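PDB 2DUL: tRNA (guanine(26)-N(2))-dimethyltransferase from Pyrococcus horikoshii, which probably dimethylates the exocyclic N2 of a single guanine in a number of tRNAs, taking both methyl groups from S-adenosyl-L-methionine. Local coordinates for residues H118-R123 against M144-T149; R128-H133 against A150-K155; Q314-P319 against G349-R354. All coordinates share one frame; numbering follows the deposited sequence.

Interaction 1 (H118-R123 against M144-T149); sequences HDDANR and MEFLDT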
loop_
_atom_site.group_PDB
_atom_site.type_symbol
_atom_site.label_atom_id
_atom_site.label_comp_id
_atom_site.label_asym_id
_atom_site.label_seq_id
_atom_site.Cartn_x
_atom_site.Cartn_y
_atom_site.Cartn_z
ATOM N N HIS A 118 -10.410 -13.030 18.936
ATOM C CA HIS A 118 -10.578 -11.851 19.778
ATOM C C HIS A 118 -9.254 -11.675 20.516
ATOM O O HIS A 118 -8.985 -12.396 21.477
ATOM C CB HIS A 118 -11.691 -12.067 20.804
ATOM C CG HIS A 118 -11.809 -10.957 21.802
ATOM N ND1 HIS A 118 -12.291 -11.149 23.079
ATOM C CD2 HIS A 118 -11.523 -9.637 21.703
ATOM C CE1 HIS A 118 -12.296 -9.996 23.724
ATOM N NE2 HIS A 118 -11.834 -9.062 22.911
ATOM N N ASP A 119 -8.429 -10.729 20.078
ATOM C CA ASP A 119 -7.139 -10.532 20.728
ATOM C C ASP A 119 -6.325 -9.430 20.065
ATOM O O ASP A 119 -6.682 -8.934 18.996
ATOM C CB ASP A 119 -6.358 -11.851 20.677
ATOM C CG ASP A 119 -5.151 -11.866 21.593
ATOM O OD1 ASP A 119 -5.210 -11.272 22.693
ATOM O OD2 ASP A 119 -4.141 -12.495 21.213
ATOM N N ASP A 120 -5.234 -9.043 20.717
ATOM C CA ASP A 120 -4.333 -8.032 20.182
ATOM C C ASP A 120 -3.678 -8.664 18.953
ATOM O O ASP A 120 -3.236 -9.815 19.003
ATOM C CB ASP A 120 -3.279 -7.677 21.240
ATOM C CG ASP A 120 -2.170 -6.779 20.704
ATOM O OD1 ASP A 120 -2.265 -6.293 19.557
ATOM O OD2 ASP A 120 -1.197 -6.553 21.447
ATOM N N ALA A 121 -3.635 -7.924 17.850
ATOM C CA ALA A 121 -3.041 -8.436 16.616
ATOM C C ALA A 121 -1.611 -8.932 16.824
ATOM O O ALA A 121 -1.212 -9.942 16.242
ATOM C CB ALA A 121 -3.067 -7.361 15.539
ATOM N N ASN A 122 -0.838 -8.222 17.644
ATOM C CA ASN A 122 0.540 -8.629 17.912
ATOM C C ASN A 122 0.601 -9.979 18.620
ATOM O O ASN A 122 1.508 -10.778 18.371
ATOM C CB ASN A 122 1.275 -7.579 18.759
ATOM C CG ASN A 122 1.897 -6.474 17.915
ATOM O OD1 ASN A 122 2.396 -6.721 16.815
ATOM N ND2 ASN A 122 1.890 -5.249 18.441
ATOM N N ARG A 123 -0.360 -10.241 19.501
ATOM C CA ARG A 123 -0.375 -11.511 20.217
ATOM C C ARG A 123 -0.748 -12.638 19.260
ATOM O O ARG A 123 -0.117 -13.698 19.265
ATOM C CB ARG A 123 -1.356 -11.456 21.391
ATOM C CG ARG A 123 -1.328 -12.696 22.279
ATOM C CD ARG A 123 -2.049 -12.430 23.594
ATOM N NE ARG A 123 -2.121 -13.610 24.454
ATOM C CZ ARG A 123 -2.951 -14.632 24.263
ATOM N NH1 ARG A 123 -3.788 -14.624 23.236
ATOM N NH2 ARG A 123 -2.946 -15.661 25.101
ATOM N N MET A 144 3.002 0.775 12.240
ATOM C CA MET A 144 4.307 0.520 12.837
ATOM C C MET A 144 4.349 -0.294 14.126
ATOM O O MET A 144 5.322 -1.008 14.365
ATOM C CB MET A 144 5.065 1.843 13.005
ATOM C CG MET A 144 5.362 2.535 11.677
ATOM S SD MET A 144 6.183 1.394 10.505
ATOM C CE MET A 144 7.727 0.978 11.416
ATOM N N GLU A 145 3.315 -0.219 14.956
ATOM C CA GLU A 145 3.334 -1.014 16.184
ATOM C C GLU A 145 3.089 -2.503 15.886
ATOM O O GLU A 145 3.267 -3.352 16.760
ATOM C CB GLU A 145 2.285 -0.500 17.175
ATOM C CG GLU A 145 0.852 -0.730 16.743
ATOM C CD GLU A 145 -0.157 -0.040 17.648
ATOM O OE1 GLU A 145 -0.112 -0.279 18.873
ATOM O OE2 GLU A 145 -0.992 0.738 17.131
ATOM N N PHE A 146 2.709 -2.817 14.645
ATOM C CA PHE A 146 2.420 -4.200 14.251
ATOM C C PHE A 146 3.351 -4.773 13.174
ATOM O O PHE A 146 3.333 -5.979 12.912
ATOM C CB PHE A 146 0.981 -4.308 13.715
ATOM C CG PHE A 146 -0.072 -3.801 14.665
ATOM C CD1 PHE A 146 -0.390 -4.513 15.821
ATOM C CD2 PHE A 146 -0.744 -2.612 14.402
ATOM C CE1 PHE A 146 -1.363 -4.045 16.705
ATOM C CE2 PHE A 146 -1.722 -2.131 15.280
ATOM C CZ PHE A 146 -2.031 -2.847 16.433
ATOM N N LEU A 147 4.148 -3.912 12.550
ATOM C CA LEU A 147 5.023 -4.332 11.462
ATOM C C LEU A 147 6.054 -5.414 11.758
ATOM O O LEU A 147 6.189 -6.371 10.986
ATOM C CB LEU A 147 5.748 -3.122 10.870
ATOM C CG LEU A 147 6.717 -3.460 9.729
ATOM C CD1 LEU A 147 5.940 -4.013 8.538
ATOM C CD2 LEU A 147 7.497 -2.208 9.317
ATOM N N ASP A 148 6.790 -5.271 12.857
ATOM C CA ASP A 148 7.822 -6.258 13.160
ATOM C C ASP A 148 7.249 -7.654 13.371
ATOM O O ASP A 148 7.807 -8.644 12.885
ATOM C CB ASP A 148 8.639 -5.841 14.383
ATOM C CG ASP A 148 9.893 -6.686 14.545
ATOM O OD1 ASP A 148 10.738 -6.667 13.626
ATOM O OD2 ASP A 148 10.032 -7.369 15.579
ATOM N N THR A 149 6.132 -7.743 14.081
ATOM C CA THR A 149 5.520 -9.043 14.325
ATOM C C THR A 149 4.938 -9.623 13.036
ATOM O O THR A 149 5.011 -10.830 12.805
ATOM C CB THR A 149 4.425 -8.951 15.409
ATOM O OG1 THR A 149 4.981 -8.360 16.592
ATOM C CG2 THR A 149 3.900 -10.348 15.768
HETATM O O HOH W 1 4.937 -5.701 15.942
HETATM O O HOH W 2 4.215 -9.141 19.129
#
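Asn122 carries most of the contact, reaching from the first turn of helix 121-127 to Glu145, Phe146 and Thr149. Its CB stays back from the facing residues. CG, beside the backbone N (chi1 -86°), is the first atom to close in, 3.7 Å from Phe146 CD1. At the tip the amide divides its work. ND2 gives a nearly straight hydrogen bond to Glu145 O (2.9 Å, 167° at the hydrogen), which lies in the amide plane, though the donor is tilted from the carbonyl plane. OD1 turns to Thr149, 3.3 Å from its CB, and accepts a hydrogen from a water that in turn takes the N-H of Thr149. Glu145 O and Thr149 N lie 5.9 Å apart, too far to close a helical turn, and Asn122 and this water serve them instead. A second water joins Asn122 O to Thr149 OG1. Amide and Phe146 ring cross with their planes 41° apart, and Asp120 OD1 meets the ring edge at CE1 (3.7 Å). The same OD1 caps helix 121-127 by accepting from Asn122 N (3.1 Å), while Ala121 CB packs on Phe146 CE1. Asp120 and Ala121, predicted to bind S-adenosyl-L-methionine, lie just beyond strand 113-118 of the central sheet. Met125 of helix 121-127 also touches Phe146 and Thr149, whereas Met144 and Leu147 of helix 144-153 pack on Tyr207 of helix 192-209.

Interaction 2 (R128-H133 against A150-K155); sequences RHRYFH and ALRSAK
Arg130 meets the carbonyls at the C-terminal end of helix 144-153 with backbone and side chain. Its N-H takes a lone pair of Arg152 O in the carbonyl plane (2.8 Å). The bend at chi2 (-62°) turns CD back toward Ala154 O and Arg152 O, and Arg152 O lies over one face of the guanidinium. NH2 bonds Ala154 O at 2.9 Å and, weakly, Leu151 O. Ser153 O is gripped twice, from opposite faces of its plane: by Tyr131 N at 2.7 Å and Phe132 N at 3.2 Å. Ser153 OG donates to Arg128 O (2.8 Å) and touches the edge of the Phe132 ring at CD1. The bond from Lys155 N to Phe132 O (2.9 Å) completes a parallel bridge between Phe132 and Ala154, just after the helix of the Rossmann-like beta-alpha-beta crossover 132-137, 144-153, 158-164. Lys155 runs past the carbonyls of Phe132, Tyr131 and Arg130; NZ donates to Arg130 O (3.2 Å) and reaches Tyr131 O through a water. Further out, Tyr131 CD1 covers the centre of one face of Phe132, and Trp75 meets Phe132 edge-to-face. Tyr131 OH is bonded to Glu73, while Arg152 turns its guanidinium to Asp148 and Tyr211.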
loop_
_atom_site.group_PDB
_atom_site.type_symbol
_atom_site.label_atom_id
_atom_site.label_comp_id
_atom_site.label_asym_id
_atom_site.label_seq_id
_atom_site.Cartn_x
_atom_site.Cartn_y
_atom_site.Cartn_z
ATOM N N ARG A 128 1.208 -17.247 15.657
ATOM C CA ARG A 128 1.263 -17.862 14.328
ATOM C C ARG A 128 2.547 -17.459 13.594
ATOM O O ARG A 128 2.520 -16.677 12.640
ATOM C CB ARG A 128 0.045 -17.425 13.506
ATOM C CG ARG A 128 -1.317 -17.815 14.082
ATOM C CD ARG A 128 -1.635 -19.293 13.878
ATOM N NE ARG A 128 -1.073 -20.138 14.926
ATOM C CZ ARG A 128 -0.213 -21.127 14.710
ATOM N NH1 ARG A 128 0.194 -21.402 13.480
ATOM N NH2 ARG A 128 0.237 -21.845 15.726
ATOM N N HIS A 129 3.668 -18.007 14.050
ATOM C CA HIS A 129 4.979 -17.719 13.479
ATOM C C HIS A 129 5.149 -18.374 12.108
ATOM O O HIS A 129 4.862 -19.562 11.952
ATOM C CB HIS A 129 6.054 -18.224 14.450
ATOM C CG HIS A 129 7.453 -17.890 14.043
ATOM N ND1 HIS A 129 7.910 -16.594 13.940
ATOM C CD2 HIS A 129 8.502 -18.686 13.725
ATOM C CE1 HIS A 129 9.180 -16.605 13.576
ATOM N NE2 HIS A 129 9.563 -17.861 13.439
ATOM N N ARG A 130 5.604 -17.599 11.121
ATOM C CA ARG A 130 5.823 -18.109 9.764
ATOM C C ARG A 130 4.644 -18.982 9.349
ATOM O O ARG A 130 4.816 -20.143 8.969
ATOM C CB ARG A 130 7.115 -18.936 9.723
ATOM C CG ARG A 130 8.359 -18.153 10.123
ATOM C CD ARG A 130 8.596 -16.993 9.169
ATOM N NE ARG A 130 9.657 -16.113 9.644
ATOM C CZ ARG A 130 9.801 -14.853 9.255
ATOM N NH1 ARG A 130 10.796 -14.123 9.741
ATOM N NH2 ARG A 130 8.945 -14.324 8.383
ATOM N N TYR A 131 3.449 -18.404 9.395
ATOM C CA TYR A 131 2.233 -19.148 9.097
ATOM C C TYR A 131 1.381 -18.661 7.929
ATOM O O TYR A 131 0.843 -19.471 7.177
ATOM C CB TYR A 131 1.381 -19.184 10.368
ATOM C CG TYR A 131 0.137 -20.037 10.281
ATOM C CD1 TYR A 131 -1.123 -19.460 10.089
ATOM C CD2 TYR A 131 0.215 -21.424 10.406
ATOM C CE1 TYR A 131 -2.274 -20.250 10.026
ATOM C CE2 TYR A 131 -0.924 -22.220 10.347
ATOM C CZ TYR A 131 -2.166 -21.628 10.157
ATOM O OH TYR A 131 -3.292 -22.412 10.098
ATOM N N PHE A 132 1.251 -17.347 7.776
ATOM C CA PHE A 132 0.413 -16.802 6.714
ATOM C C PHE A 132 1.080 -16.523 5.376
ATOM O O PHE A 132 2.204 -16.029 5.320
ATOM C CB PHE A 132 -0.266 -15.508 7.189
ATOM C CG PHE A 132 -1.117 -15.684 8.412
ATOM C CD1 PHE A 132 -0.616 -15.384 9.674
ATOM C CD2 PHE A 132 -2.412 -16.182 8.301
ATOM C CE1 PHE A 132 -1.391 -15.582 10.816
ATOM C CE2 PHE A 132 -3.198 -16.385 9.434
ATOM C CZ PHE A 132 -2.687 -16.086 10.695
ATOM N N HIS A 133 0.362 -16.831 4.297
ATOM C CA HIS A 133 0.845 -16.575 2.945
ATOM C C HIS A 133 0.609 -15.095 2.648
ATOM O O HIS A 133 1.269 -14.505 1.799
ATOM C CB HIS A 133 0.081 -17.437 1.933
ATOM C CG HIS A 133 0.354 -18.902 2.063
ATOM N ND1 HIS A 133 1.592 -19.454 1.806
ATOM C CD2 HIS A 133 -0.443 -19.929 2.445
ATOM C CE1 HIS A 133 1.547 -20.755 2.025
ATOM N NE2 HIS A 133 0.323 -21.070 2.414
ATOM N N ALA A 150 4.369 -8.771 12.185
ATOM C CA ALA A 150 3.817 -9.268 10.930
ATOM C C ALA A 150 4.941 -9.877 10.091
ATOM O O ALA A 150 4.737 -10.867 9.388
ATOM C CB ALA A 150 3.140 -8.139 10.159
ATOM N N LEU A 151 6.126 -9.282 10.176
ATOM C CA LEU A 151 7.276 -9.761 9.419
ATOM C C LEU A 151 7.770 -11.120 9.906
ATOM O O LEU A 151 8.555 -11.778 9.221
ATOM C CB LEU A 151 8.409 -8.732 9.469
ATOM C CG LEU A 151 8.202 -7.533 8.544
ATOM C CD1 LEU A 151 9.201 -6.430 8.873
ATOM C CD2 LEU A 151 8.358 -7.987 7.089
ATOM N N ARG A 152 7.313 -11.535 11.087
ATOM C CA ARG A 152 7.680 -12.834 11.641
ATOM C C ARG A 152 6.533 -13.838 11.460
ATOM O O ARG A 152 6.763 -15.044 11.387
ATOM C CB ARG A 152 8.032 -12.712 13.134
ATOM C CG ARG A 152 9.447 -12.206 13.408
ATOM C CD ARG A 152 9.753 -12.102 14.902
ATOM N NE ARG A 152 9.298 -10.830 15.460
ATOM C CZ ARG A 152 8.263 -10.680 16.277
ATOM N NH1 ARG A 152 7.546 -11.729 16.662
ATOM N NH2 ARG A 152 7.928 -9.467 16.694
ATOM N N SER A 153 5.306 -13.328 11.382
ATOM C CA SER A 153 4.111 -14.158 11.218
ATOM C C SER A 153 3.881 -14.605 9.764
ATOM O O SER A 153 3.337 -15.685 9.518
ATOM C CB SER A 153 2.881 -13.393 11.719
ATOM O OG SER A 153 1.715 -14.208 11.712
ATOM N N ALA A 154 4.272 -13.774 8.804
ATOM C CA ALA A 154 4.121 -14.134 7.396
ATOM C C ALA A 154 5.198 -15.174 7.078
ATOM O O ALA A 154 6.215 -15.225 7.761
ATOM C CB ALA A 154 4.323 -12.905 6.513
ATOM N N LYS A 155 4.966 -16.005 6.061
ATOM C CA LYS A 155 5.961 -17.003 5.634
ATOM C C LYS A 155 7.164 -16.206 5.117
ATOM O O LYS A 155 7.033 -15.020 4.819
ATOM C CB LYS A 155 5.423 -17.859 4.480
ATOM C CG LYS A 155 4.236 -18.756 4.805
ATOM C CD LYS A 155 4.655 -19.958 5.624
ATOM C CE LYS A 155 3.522 -20.966 5.736
ATOM N NZ LYS A 155 3.886 -22.099 6.624
HETATM O O HOH W 3 1.284 -22.381 7.221
#

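Interaction 3 (Q314-P319 against G349-R354); sequences QELDIP and GYEATR
The side-chain amide of Gln314 meets Thr353 through OE1 alone, 3.5 Å from Thr353 CB, and Thr353 CG2 and a water lie near the amide plane on the OE1 side. The water donates to OE1 and accepts from Arg354 N, tying the end of helix 302-314 to the strand backbone. Two carboxylates flank the contact. That of Glu351 brings OE2 to 3.9 Å from Leu316 CD1, the two side chains lying roughly perpendicular. That of Glu315 is directed past the segment, to Thr355 OG1 and His356 N and to a bound glycerol, probably from the crystallisation liquor; Glu315 CG lies 3.6 Å from Arg354 O. Between these groups stands Thr353. Its OG1, held between the backbone N and the carbonyl carbon (chi1 70°), receives an almost straight hydrogen bond from Leu316 N (3.0 Å, 172° at the hydrogen) and donates to Arg354 O (3.0 Å). Two bonds thus fix the hydroxyl, and its hydrogen is committed to the strand while it accepts from the loop. The methyl CG2, beside the backbone N, lies 3.5 Å from Gln314 O. Leu316 CD2 lies 4.0 Å from Glu351 CB, just before the strand. Thr353 is paired through its backbone with Lys363, and strand 352-355 is an outer strand of a three-stranded antiparallel sheet. The run of helix 302-314, strand 322-323, helices 324-331 and 338-347 and strands 352-355 and 361-364, with 361-364 central, is consistent with a winged-helix arrangement; here the loop after helix 302-314 packs on strand 352-355.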
loop_
_atom_site.group_PDB
_atom_site.type_symbol
_atom_site.label_atom_id
_atom_site.label_comp_id
_atom_site.label_asym_id
_atom_site.label_seq_id
_atom_site.Cartn_x
_atom_site.Cartn_y
_atom_site.Cartn_z
ATOM N N GLN A 314 -0.366 2.270 -16.580
ATOM C CA GLN A 314 0.288 3.027 -17.648
ATOM C C GLN A 314 1.322 4.015 -17.116
ATOM O O GLN A 314 2.091 4.604 -17.878
ATOM C CB GLN A 314 -0.761 3.765 -18.482
ATOM C CG GLN A 314 -1.425 4.918 -17.766
ATOM C CD GLN A 314 -1.097 6.256 -18.403
ATOM O OE1 GLN A 314 0.071 6.596 -18.597
ATOM N NE2 GLN A 314 -2.133 7.028 -18.725
ATOM N N GLU A 315 1.349 4.185 -15.801
ATOM C CA GLU A 315 2.287 5.110 -15.178
ATOM C C GLU A 315 3.729 4.617 -15.274
ATOM O O GLU A 315 4.022 3.451 -15.007
ATOM C CB GLU A 315 1.905 5.308 -13.707
ATOM C CG GLU A 315 2.643 6.430 -13.007
ATOM C CD GLU A 315 2.066 6.720 -11.633
ATOM O OE1 GLU A 315 0.821 6.699 -11.500
ATOM O OE2 GLU A 315 2.849 6.982 -10.694
ATOM N N LEU A 316 4.627 5.512 -15.672
ATOM C CA LEU A 316 6.038 5.179 -15.776
ATOM C C LEU A 316 6.536 4.920 -14.354
ATOM O O LEU A 316 6.271 5.711 -13.450
ATOM C CB LEU A 316 6.800 6.356 -16.396
ATOM C CG LEU A 316 8.312 6.233 -16.558
ATOM C CD1 LEU A 316 8.623 5.076 -17.513
ATOM C CD2 LEU A 316 8.884 7.554 -17.090
ATOM N N ASP A 317 7.240 3.812 -14.145
ATOM C CA ASP A 317 7.755 3.503 -12.815
ATOM C C ASP A 317 9.190 4.000 -12.741
ATOM O O ASP A 317 10.127 3.330 -13.185
ATOM C CB ASP A 317 7.698 1.997 -12.546
ATOM C CG ASP A 317 7.879 1.656 -11.067
ATOM O OD1 ASP A 317 8.095 2.578 -10.250
ATOM O OD2 ASP A 317 7.806 0.460 -10.722
ATOM N N ILE A 318 9.346 5.191 -12.183
ATOM C CA ILE A 318 10.650 5.822 -12.046
ATOM C C ILE A 318 10.574 6.683 -10.788
ATOM O O ILE A 318 9.491 7.140 -10.412
ATOM C CB ILE A 318 10.945 6.682 -13.291
ATOM C CG1 ILE A 318 12.348 7.286 -13.209
ATOM C CG2 ILE A 318 9.887 7.768 -13.421
ATOM C CD1 ILE A 318 12.808 7.920 -14.511
ATOM N N PRO A 319 11.713 6.905 -10.111
ATOM C CA PRO A 319 11.664 7.723 -8.896
ATOM C C PRO A 319 11.252 9.182 -9.094
ATOM O O PRO A 319 11.868 9.925 -9.860
ATOM C CB PRO A 319 13.078 7.595 -8.332
ATOM C CG PRO A 319 13.514 6.236 -8.803
ATOM C CD PRO A 319 13.015 6.225 -10.235
ATOM N N GLY A 349 11.425 12.208 -27.929
ATOM C CA GLY A 349 12.014 10.907 -27.667
ATOM C C GLY A 349 12.104 10.469 -26.215
ATOM O O GLY A 349 12.815 9.510 -25.907
ATOM N N TYR A 350 11.398 11.156 -25.320
ATOM C CA TYR A 350 11.426 10.789 -23.906
ATOM C C TYR A 350 10.141 10.108 -23.458
ATOM O O TYR A 350 9.071 10.334 -24.020
ATOM C CB TYR A 350 11.635 12.018 -23.012
ATOM C CG TYR A 350 12.958 12.713 -23.200
ATOM C CD1 TYR A 350 13.090 13.771 -24.097
ATOM C CD2 TYR A 350 14.092 12.285 -22.508
ATOM C CE1 TYR A 350 14.322 14.383 -24.304
ATOM C CE2 TYR A 350 15.325 12.888 -22.707
ATOM C CZ TYR A 350 15.435 13.935 -23.609
ATOM O OH TYR A 350 16.662 14.515 -23.831
ATOM N N GLU A 351 10.257 9.268 -22.438
ATOM C CA GLU A 351 9.092 8.600 -21.881
ATOM C C GLU A 351 8.456 9.632 -20.958
ATOM O O GLU A 351 9.161 10.339 -20.237
ATOM C CB GLU A 351 9.522 7.385 -21.071
ATOM C CG GLU A 351 10.121 6.265 -21.901
ATOM C CD GLU A 351 10.974 5.335 -21.066
ATOM O OE1 GLU A 351 12.090 5.747 -20.680
ATOM O OE2 GLU A 351 10.529 4.203 -20.786
ATOM N N ALA A 352 7.133 9.731 -20.990
ATOM C CA ALA A 352 6.427 10.686 -20.147
ATOM C C ALA A 352 4.987 10.248 -19.959
ATOM O O ALA A 352 4.301 9.925 -20.928
ATOM C CB ALA A 352 6.473 12.069 -20.778
ATOM N N THR A 353 4.533 10.235 -18.709
ATOM C CA THR A 353 3.164 9.840 -18.398
ATOM C C THR A 353 2.646 10.664 -17.230
ATOM O O THR A 353 3.407 11.360 -16.555
ATOM C CB THR A 353 3.068 8.361 -17.954
ATOM O OG1 THR A 353 3.670 8.218 -16.657
ATOM C CG2 THR A 353 3.775 7.446 -18.941
ATOM N N ARG A 354 1.342 10.578 -17.002
ATOM C CA ARG A 354 0.726 11.261 -15.878
ATOM C C ARG A 354 1.001 10.321 -14.705
ATOM O O ARG A 354 1.467 9.200 -14.909
ATOM C CB ARG A 354 -0.786 11.391 -16.092
ATOM C CG ARG A 354 -1.195 12.343 -17.204
ATOM C CD ARG A 354 -2.662 12.148 -17.571
ATOM N NE ARG A 354 -3.096 13.051 -18.636
ATOM C CZ ARG A 354 -3.416 14.328 -18.453
ATOM N NH1 ARG A 354 -3.795 15.072 -19.485
ATOM N NH2 ARG A 354 -3.375 14.860 -17.237
HETATM O O HOH W 4 -0.176 9.556 -19.462
#

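How the interactions relate
Interactions 1 and 2 are neighbours, their centres 12 Å apart, and both use helix 144-153: the first its early turns, the second its C-terminal end and the strand beyond. Along the chain their segments alternate, 118-123 and 128-133 before 144-149 and 150-155, so consecutive units of the methyltransferase sheet are joined beside the predicted S-adenosyl-L-methionine site. Interaction 3 follows in series, with its centre 38 Å from interaction 1 and 35 Å from interaction 2, on the opposite side of the chain's centre. It joins a loop to the edge of the small three-stranded sheet of the C-terminal region, so the contacts represent two distinct structural units of one enzyme.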